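Local coordinates for protein nucleoside-diphosphate sugar epimerase (SulA family) (Corynebacterium glutamicum, PDB 3OH8) that probably acts as an NAD(P)-dependent epimerase on nucleoside-diphosphate sugars, using a Rossmann-type domain, at residues R229-P232 / T233-A237; W285-A288 / T289-A292; A237-V240 / A241-T244; D275-L278 / A279-C282. All coordinates share one frame; numbering follows the deposited sequence.

Contact 1. Residues R229-P232 / T233-A237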
loop_
_atom_site.group_PDB
_atom_site.type_symbol
_atom_site.label_atom_id
_atom_site.label_comp_id
_atom_site.label_asym_id
_atom_site.label_seq_id
_atom_site.Cartn_x
_atom_site.Cartn_y
_atom_site.Cartn_z
ATOM N N ARG A 229 15.736 -14.000 -11.630
ATOM C CA ARG A 229 14.315 -13.916 -11.947
ATOM C C ARG A 229 13.750 -15.222 -12.474
ATOM O O ARG A 229 12.771 -15.737 -11.942
ATOM C CB ARG A 229 14.065 -12.816 -12.982
ATOM C CG ARG A 229 13.111 -11.725 -12.540
ATOM C CD ARG A 229 13.446 -10.407 -13.238
ATOM N NE ARG A 229 12.979 -9.192 -12.553
ATOM C CZ ARG A 229 12.568 -9.109 -11.286
ATOM N NH1 ARG A 229 12.544 -10.173 -10.493
ATOM N NH2 ARG A 229 12.175 -7.937 -10.803
ATOM N N VAL A 230 14.358 -15.752 -13.530
ATOM C CA VAL A 230 13.767 -16.876 -14.252
ATOM C C VAL A 230 13.868 -18.215 -13.523
ATOM O O VAL A 230 12.855 -18.867 -13.305
ATOM C CB VAL A 230 14.332 -16.978 -15.689
ATOM C CG1 VAL A 230 13.823 -18.235 -16.405
ATOM C CG2 VAL A 230 13.976 -15.722 -16.468
ATOM N N LEU A 231 15.077 -18.631 -13.145
ATOM C CA LEU A 231 15.242 -19.889 -12.405
ATOM C C LEU A 231 14.505 -19.927 -11.028
ATOM O O LEU A 231 13.803 -20.891 -10.710
ATOM C CB LEU A 231 16.734 -20.225 -12.243
ATOM C CG LEU A 231 17.363 -21.323 -13.131
ATOM C CD1 LEU A 231 16.646 -21.491 -14.458
ATOM C CD2 LEU A 231 18.845 -21.071 -13.356
ATOM N N PRO A 232 14.665 -18.880 -10.210
ATOM C CA PRO A 232 13.946 -18.949 -8.933
ATOM C C PRO A 232 12.430 -19.057 -9.123
ATOM O O PRO A 232 11.749 -19.711 -8.319
ATOM C CB PRO A 232 14.315 -17.628 -8.255
ATOM C CG PRO A 232 15.656 -17.246 -8.863
ATOM C CD PRO A 232 15.595 -17.734 -10.278
ATOM N N THR A 233 11.910 -18.414 -10.165
ATOM C CA THR A 233 10.475 -18.437 -10.436
ATOM C C THR A 233 10.034 -19.849 -10.789
ATOM O O THR A 233 8.970 -20.297 -10.372
ATOM C CB THR A 233 10.096 -17.459 -11.577
ATOM O OG1 THR A 233 10.307 -16.105 -11.142
ATOM C CG2 THR A 233 8.656 -17.626 -11.952
ATOM N N LYS A 234 10.872 -20.554 -11.546
ATOM C CA LYS A 234 10.565 -21.913 -11.955
ATOM C C LYS A 234 10.587 -22.872 -10.771
ATOM O O LYS A 234 9.712 -23.736 -10.638
ATOM C CB LYS A 234 11.552 -22.386 -13.027
ATOM C CG LYS A 234 11.208 -23.731 -13.634
ATOM C CD LYS A 234 12.278 -24.153 -14.635
ATOM C CE LYS A 234 12.057 -25.574 -15.118
ATOM N NZ LYS A 234 13.147 -26.004 -16.040
ATOM N N PHE A 235 11.597 -22.735 -9.919
ATOM C CA PHE A 235 11.727 -23.626 -8.778
ATOM C C PHE A 235 10.544 -23.441 -7.836
ATOM O O PHE A 235 10.009 -24.404 -7.292
ATOM C CB PHE A 235 13.078 -23.429 -8.076
ATOM C CG PHE A 235 14.273 -23.715 -8.971
ATOM C CD1 PHE A 235 14.126 -24.491 -10.113
ATOM C CD2 PHE A 235 15.531 -23.207 -8.671
ATOM C CE1 PHE A 235 15.217 -24.765 -10.941
ATOM C CE2 PHE A 235 16.625 -23.477 -9.486
ATOM C CZ PHE A 235 16.464 -24.257 -10.626
ATOM N N LEU A 236 10.109 -22.200 -7.672
ATOM C CA LEU A 236 8.935 -21.936 -6.840
ATOM C C LEU A 236 7.685 -22.550 -7.497
ATOM O O LEU A 236 6.844 -23.156 -6.829
ATOM C CB LEU A 236 8.747 -20.428 -6.656
ATOM C CG LEU A 236 9.079 -19.703 -5.340
ATOM C CD1 LEU A 236 9.381 -20.632 -4.143
ATOM C CD2 LEU A 236 10.185 -18.731 -5.577
ATOM N N ALA A 237 7.559 -22.381 -8.806
ATOM C CA ALA A 237 6.413 -22.938 -9.528
ATOM C C ALA A 237 6.342 -24.453 -9.358
ATOM O O ALA A 237 5.259 -25.023 -9.214
ATOM C CB ALA A 237 6.464 -22.560 -10.998
#
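Leu231 O takes the N-H of Phe235 at 3.0 Å (N to O) in a nearly straight bond of 165°, and the phenyl ring of Phe235 lies over the same oxygen. That oxygen sits 3.3 Å above the ring plane, displaced toward the rim. Phe235 CG stands anti to its own carbonyl carbon (chi1 -61°), which turns the ring back along the helix beside Leu231. The two side chains point the same way and touch where Leu231 CG comes 4.0 Å from Phe235 CZ. On the inner side Leu236 folds back, its CD2 lying 3.3 Å from Pro232 O, the carbonyl that also accepts from Leu236 N. Pro232 has no N-H for the preceding turn, and the helix is kinked there. Just after it, the backbone bond from Thr233 N to Arg229 O is weak at 3.3 Å; Thr233 OG1 also points to Arg229 O, though its exact place is less sure. Arg229 makes a cation-pi contact with Trp285, and Leu236 packs on Leu205 and His207 of strand 204-207. This is a proline kink in a long helix of a beta-alpha-beta crossover, consistent with the Rossmann fold.

Contact 2. Residues W285-A288 / T289-A292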
loop_
_atom_site.group_PDB
_atom_site.type_symbol
_atom_site.label_atom_id
_atom_site.label_comp_id
_atom_site.label_asym_id
_atom_site.label_seq_id
_atom_site.Cartn_x
_atom_site.Cartn_y
_atom_site.Cartn_z
ATOM N N TRP A 285 10.252 -14.797 -17.923
ATOM C CA TRP A 285 9.876 -14.677 -16.519
ATOM C C TRP A 285 8.466 -15.248 -16.294
ATOM O O TRP A 285 8.223 -16.012 -15.354
ATOM C CB TRP A 285 9.952 -13.197 -16.155
ATOM C CG TRP A 285 9.729 -12.821 -14.736
ATOM C CD1 TRP A 285 9.676 -13.642 -13.648
ATOM C CD2 TRP A 285 9.541 -11.487 -14.251
ATOM N NE1 TRP A 285 9.462 -12.896 -12.505
ATOM C CE2 TRP A 285 9.376 -11.571 -12.851
ATOM C CE3 TRP A 285 9.497 -10.230 -14.869
ATOM C CZ2 TRP A 285 9.165 -10.441 -12.051
ATOM C CZ3 TRP A 285 9.281 -9.110 -14.079
ATOM C CH2 TRP A 285 9.113 -9.225 -12.679
ATOM N N GLU A 286 7.536 -14.901 -17.173
ATOM C CA GLU A 286 6.201 -15.475 -17.092
ATOM C C GLU A 286 6.186 -16.971 -17.419
ATOM O O GLU A 286 5.508 -17.761 -16.756
ATOM C CB GLU A 286 5.239 -14.691 -17.990
ATOM C CG GLU A 286 5.046 -13.254 -17.497
ATOM C CD GLU A 286 4.015 -12.492 -18.298
ATOM O OE1 GLU A 286 3.341 -13.113 -19.146
ATOM O OE2 GLU A 286 3.887 -11.269 -18.086
ATOM N N HIS A 287 6.941 -17.375 -18.436
ATOM C CA HIS A 287 6.902 -18.775 -18.854
ATOM C C HIS A 287 7.475 -19.712 -17.785
ATOM O O HIS A 287 7.145 -20.888 -17.740
ATOM C CB HIS A 287 7.636 -18.974 -20.191
ATOM C CG HIS A 287 7.613 -20.393 -20.670
ATOM N ND1 HIS A 287 8.733 -21.196 -20.683
ATOM C CD2 HIS A 287 6.591 -21.165 -21.111
ATOM C CE1 HIS A 287 8.407 -22.396 -21.132
ATOM N NE2 HIS A 287 7.113 -22.402 -21.399
ATOM N N ALA A 288 8.329 -19.185 -16.917
ATOM C CA ALA A 288 8.879 -19.976 -15.829
ATOM C C ALA A 288 7.824 -20.478 -14.826
ATOM O O ALA A 288 8.117 -21.373 -14.029
ATOM C CB ALA A 288 9.977 -19.191 -15.106
ATOM N N THR A 289 6.610 -19.916 -14.861
ATOM C CA THR A 289 5.534 -20.392 -13.982
ATOM C C THR A 289 4.826 -21.621 -14.550
ATOM O O THR A 289 3.940 -22.190 -13.907
ATOM C CB THR A 289 4.437 -19.310 -13.690
ATOM O OG1 THR A 289 3.755 -18.955 -14.897
ATOM C CG2 THR A 289 5.033 -18.062 -13.047
ATOM N N ALA A 290 5.219 -22.029 -15.750
ATOM C CA ALA A 290 4.537 -23.121 -16.449
ATOM C C ALA A 290 4.298 -24.404 -15.626
ATOM O O ALA A 290 3.239 -25.004 -15.736
ATOM C CB ALA A 290 5.240 -23.436 -17.779
ATOM N N PRO A 291 5.267 -24.818 -14.790
ATOM C CA PRO A 291 5.002 -26.019 -13.983
ATOM C C PRO A 291 3.764 -25.896 -13.089
ATOM O O PRO A 291 3.060 -26.885 -12.894
ATOM C CB PRO A 291 6.270 -26.158 -13.136
ATOM C CG PRO A 291 7.341 -25.507 -13.975
ATOM C CD PRO A 291 6.655 -24.343 -14.632
ATOM N N ALA A 292 3.497 -24.710 -12.548
ATOM C CA ALA A 292 2.320 -24.533 -11.707
ATOM C C ALA A 292 1.028 -24.682 -12.509
ATOM O O ALA A 292 0.117 -25.405 -12.119
ATOM C CB ALA A 292 2.350 -23.180 -11.017
#
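Glu286 O is gripped twice by Thr289. The hydroxyl donates from OG1 at 2.8 Å, almost in line with the carbonyl bond, while the backbone N-H of the same residue reaches Glu286 O at 3.1 Å from above the carbonyl plane. Thr289 OG1 stands between its own backbone N and carbonyl carbon (chi1 64°), and this rotation puts it on the same acceptor as the N-H. The hydroxyl bond fixes the rotation of the side chain and gives the OG1 of this buried residue a partner; the N-H bond adds a second donor to Glu286 O. One residue further on, Ala290 N donates to His287 O at 3.0 Å, again with the donor well out of the carbonyl plane. That bond closes a type I beta turn from His287 to Ala290, which joins helix 277-287 to the short helix 290-294. Both helices belong to the connection between the parallel strands 248-254 and 298-308 of the Rossmann-type sheet. On the exposed side the touch is slight: the methyl of Ala290 lies over one face of the His287 imidazole, its CB 4.2 Å from His287 NE2. Pro291 brings CD to 3.4 Å from Ala288 O. The carboxylate of Glu286 turns away from the turn: OE2 forms a salt bridge with Arg303 and accepts a hydrogen bond from Ser253 OG. Thr289 faces the sheet, packing on Val299 and Phe301 of strand 298-308 and on Met249 and Ser251 of strand 248-254, and Ala288 leans on Thr233 of helix 222-242.

Contact 3. Residues A237-V240 / A241-T244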
loop_
_atom_site.group_PDB
_atom_site.type_symbol
_atom_site.label_atom_id
_atom_site.label_comp_id
_atom_site.label_asym_id
_atom_site.label_seq_id
_atom_site.Cartn_x
_atom_site.Cartn_y
_atom_site.Cartn_z
ATOM N N ALA A 237 7.559 -22.381 -8.806
ATOM C CA ALA A 237 6.413 -22.938 -9.528
ATOM C C ALA A 237 6.342 -24.453 -9.358
ATOM O O ALA A 237 5.259 -25.023 -9.214
ATOM C CB ALA A 237 6.464 -22.560 -10.998
ATOM N N GLU A 238 7.497 -25.104 -9.353
ATOM C CA GLU A 238 7.535 -26.542 -9.128
ATOM C C GLU A 238 7.007 -26.901 -7.752
ATOM O O GLU A 238 6.261 -27.867 -7.605
ATOM C CB GLU A 238 8.956 -27.090 -9.333
ATOM C CG GLU A 238 9.388 -27.023 -10.795
ATOM C CD GLU A 238 10.832 -27.426 -11.029
ATOM O OE1 GLU A 238 11.555 -27.687 -10.047
ATOM O OE2 GLU A 238 11.246 -27.468 -12.205
ATOM N N LEU A 239 7.396 -26.130 -6.738
ATOM C CA LEU A 239 6.897 -26.380 -5.397
ATOM C C LEU A 239 5.386 -26.181 -5.361
ATOM O O LEU A 239 4.668 -26.929 -4.696
ATOM C CB LEU A 239 7.591 -25.484 -4.371
ATOM C CG LEU A 239 9.083 -25.746 -4.142
ATOM C CD1 LEU A 239 9.643 -24.766 -3.113
ATOM C CD2 LEU A 239 9.332 -27.197 -3.714
ATOM N N VAL A 240 4.901 -25.179 -6.085
ATOM C CA VAL A 240 3.467 -24.959 -6.157
ATOM C C VAL A 240 2.823 -26.196 -6.783
ATOM O O VAL A 240 1.840 -26.728 -6.272
ATOM C CB VAL A 240 3.112 -23.690 -6.965
ATOM C CG1 VAL A 240 1.613 -23.618 -7.210
ATOM C CG2 VAL A 240 3.589 -22.446 -6.234
ATOM N N ALA A 241 3.403 -26.661 -7.882
ATOM C CA ALA A 241 2.905 -27.854 -8.554
ATOM C C ALA A 241 2.827 -29.029 -7.582
ATOM O O ALA A 241 1.853 -29.773 -7.581
ATOM C CB ALA A 241 3.800 -28.203 -9.731
ATOM N N GLU A 242 3.846 -29.183 -6.743
ATOM C CA GLU A 242 3.940 -30.359 -5.881
ATOM C C GLU A 242 3.046 -30.287 -4.648
ATOM O O GLU A 242 2.785 -31.306 -4.006
ATOM C CB GLU A 242 5.398 -30.598 -5.473
ATOM C CG GLU A 242 6.318 -30.789 -6.673
ATOM C CD GLU A 242 7.791 -30.560 -6.342
ATOM O OE1 GLU A 242 8.150 -30.534 -5.138
ATOM O OE2 GLU A 242 8.586 -30.403 -7.296
ATOM N N SER A 243 2.579 -29.087 -4.315
ATOM C CA SER A 243 1.785 -28.894 -3.104
ATOM C C SER A 243 0.324 -29.251 -3.349
ATOM O O SER A 243 -0.230 -28.930 -4.392
ATOM C CB SER A 243 1.894 -27.446 -2.624
ATOM O OG SER A 243 0.982 -27.183 -1.571
ATOM N N THR A 244 -0.300 -29.923 -2.392
ATOM C CA THR A 244 -1.724 -30.216 -2.507
ATOM C C THR A 244 -2.547 -29.038 -2.004
ATOM O O THR A 244 -3.639 -28.775 -2.506
ATOM C CB THR A 244 -2.118 -31.483 -1.726
ATOM O OG1 THR A 244 -1.382 -31.533 -0.496
ATOM C CG2 THR A 244 -1.801 -32.722 -2.547
HETATM O O HOH W 1 11.043 -28.800 -7.452
#
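Ala237 O accepts the N-H of Ala241 at 2.8 Å, and Glu238 O that of Glu242 at 2.9 Å, in the last turn of helix 222-242 of the Rossmann-type domain. The helix gives out at Ser243, which is the first residue to leave helical backbone angles. There the N-H is shared: it reaches Val240 O at 3.2 Å from far above the carbonyl plane, and makes a weak bond to Leu239 O. Lys297 NZ, whose positive charge would suit the carbonyl-rich end of the helix, bonds to Val240 O and to Ser243 O, while Ser243 OG is tied to Cys246 N. The tightly packed face is made of small and branched residues. Ala237 packs on Pro291 and Val240 on Ala292, both of helix 290-294, and Ala241 rests on Ala295; Ala241 CB also sits 3.3 Å from Glu238 O. The solvent side holds the carboxylate ends of Glu238 and Glu242, although the base of Glu242 still hugs the backbone: its CG, anti to the carbonyl carbon (chi1 -58°), folds back to 3.1 Å from Glu238 O. The Glu242 and Leu239 side chains pass each other at a slant, OE1 lying 3.8 Å from the CD2 methyl of Leu239. The carboxylates of Glu238 and Glu242 follow one another along the helix without touching, and the closeness of their like charges may be eased by a water that lies 2.9 Å from both Glu238 OE1 and Glu242 OE2.

Contact 4. Residues D275-L278 / A279-C282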
loop_
_atom_site.group_PDB
_atom_site.type_symbol
_atom_site.label_atom_id
_atom_site.label_comp_id
_atom_site.label_asym_id
_atom_site.label_seq_id
_atom_site.Cartn_x
_atom_site.Cartn_y
_atom_site.Cartn_z
ATOM N N ASP A 275 9.255 -6.387 -28.670
ATOM C CA ASP A 275 10.233 -6.851 -29.657
ATOM C C ASP A 275 11.677 -6.659 -29.213
ATOM O O ASP A 275 12.616 -6.900 -29.982
ATOM C CB ASP A 275 9.997 -6.154 -31.005
ATOM C CG ASP A 275 10.152 -4.634 -30.925
ATOM O OD1 ASP A 275 10.754 -4.125 -29.962
ATOM O OD2 ASP A 275 9.675 -3.942 -31.846
ATOM N N ASP A 276 11.848 -6.248 -27.962
ATOM C CA ASP A 276 13.168 -5.941 -27.422
ATOM C C ASP A 276 13.593 -6.941 -26.344
ATOM O O ASP A 276 12.898 -7.920 -26.084
ATOM C CB ASP A 276 13.187 -4.512 -26.870
ATOM C CG ASP A 276 12.046 -4.246 -25.912
ATOM O OD1 ASP A 276 11.382 -5.215 -25.483
ATOM O OD2 ASP A 276 11.808 -3.066 -25.591
ATOM N N PHE A 277 14.744 -6.702 -25.728
ATOM C CA PHE A 277 15.250 -7.635 -24.732
ATOM C C PHE A 277 14.382 -7.621 -23.477
ATOM O O PHE A 277 14.172 -8.653 -22.845
ATOM C CB PHE A 277 16.700 -7.327 -24.364
ATOM C CG PHE A 277 17.314 -8.341 -23.438
ATOM C CD1 PHE A 277 17.569 -9.634 -23.879
ATOM C CD2 PHE A 277 17.627 -8.009 -22.129
ATOM C CE1 PHE A 277 18.135 -10.580 -23.038
ATOM C CE2 PHE A 277 18.194 -8.949 -21.278
ATOM C CZ PHE A 277 18.447 -10.240 -21.738
ATOM N N LEU A 278 13.887 -6.442 -23.121
ATOM C CA LEU A 278 12.998 -6.315 -21.978
ATOM C C LEU A 278 11.805 -7.251 -22.143
ATOM O O LEU A 278 11.451 -8.008 -21.225
ATOM C CB LEU A 278 12.526 -4.868 -21.836
ATOM C CG LEU A 278 11.393 -4.610 -20.842
ATOM C CD1 LEU A 278 11.826 -5.002 -19.444
ATOM C CD2 LEU A 278 10.957 -3.146 -20.892
ATOM N N ALA A 279 11.175 -7.195 -23.313
ATOM C CA ALA A 279 10.036 -8.065 -23.608
ATOM C C ALA A 279 10.415 -9.540 -23.487
ATOM O O ALA A 279 9.627 -10.358 -23.000
ATOM C CB ALA A 279 9.478 -7.777 -25.001
ATOM N N GLU A 280 11.619 -9.881 -23.940
ATOM C CA GLU A 280 12.046 -11.269 -23.918
ATOM C C GLU A 280 12.192 -11.739 -22.482
ATOM O O GLU A 280 11.731 -12.817 -22.129
ATOM C CB GLU A 280 13.368 -11.455 -24.663
ATOM C CG GLU A 280 13.946 -12.857 -24.532
ATOM C CD GLU A 280 15.126 -13.089 -25.463
ATOM O OE1 GLU A 280 15.546 -12.133 -26.150
ATOM O OE2 GLU A 280 15.632 -14.228 -25.506
ATOM N N VAL A 281 12.841 -10.920 -21.666
ATOM C CA VAL A 281 13.008 -11.223 -20.248
ATOM C C VAL A 281 11.661 -11.491 -19.600
ATOM O O VAL A 281 11.483 -12.496 -18.914
ATOM C CB VAL A 281 13.710 -10.077 -19.493
ATOM C CG1 VAL A 281 13.556 -10.262 -17.991
ATOM C CG2 VAL A 281 15.186 -10.010 -19.897
ATOM N N CYS A 282 10.702 -10.608 -19.844
ATOM C CA CYS A 282 9.374 -10.786 -19.274
ATOM C C CYS A 282 8.655 -12.031 -19.785
ATOM O O CYS A 282 7.974 -12.704 -19.008
ATOM C CB CYS A 282 8.522 -9.526 -19.465
ATOM S SG CYS A 282 9.203 -8.094 -18.612
#
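Asp276, still extended in its backbone, stands right before helix 277-287, which begins with successive bonds from Glu280 N to Asp276 O, Val281 N to Phe277 O and Cys282 N to Leu278 O, the last two at 2.9 and 3.0 Å between N and O. Asp276 is the N-cap: its OD1 accepts the N-H of Ala279 at 2.9 Å, the donor coming from above the carboxylate plane. Its CG sits between the backbone N and the carbonyl carbon (chi1 51°), which bends the carboxylate over the open end of the turn and also brings OD1 to 3.2 Å from Ala279 CB. A negative charge at this end would favourably meet the helix dipole. The other oxygen, OD2, is held by His260 N. On a different side of the turn the Phe277 ring slants across Val281, whose CG2 makes a CH-pi contact over one face, 3.9 Å from the ring centroid and 27° off the normal. The extended Glu280 side chain crosses that of Phe277 at a slant, with OE1 3.9 Å from Phe277 CD1 and the carboxylate plane turned 64° against the ring; its OE2 forms a salt bridge with Lys222. Leu278 CD1 comes to 4.1 Å from Cys282 SG, a looser apolar touch. The turn lies beside the start of helix 222-242, Val281 packing on Ile225 and Phe277 on Lys222, while Leu278 and Cys282 rest on His260 and Phe257 in loops beyond strand 248-254.

In the fold
Each contact closes only a local turn, and none nests in another. From the N terminus, contact 1 bends helix 222-242 midway and contact 3 ends it, the two meeting at Ala237. After strand 248-254, contact 4 starts helix 277-287, and contact 2 turns it into helix 290-294 ahead of strand 298-308. Contact 2 comes back to the earlier helix: Ala288 CB lies 3.4 Å from Val230 O, and Pro291 O lies 3.5 Å from Ala241 CB. Contact 4 stays about 5 Å from contact 1 at their nearest atoms. Together they pair the helices of two successive crossovers on the largely parallel Rossmann-type sheet.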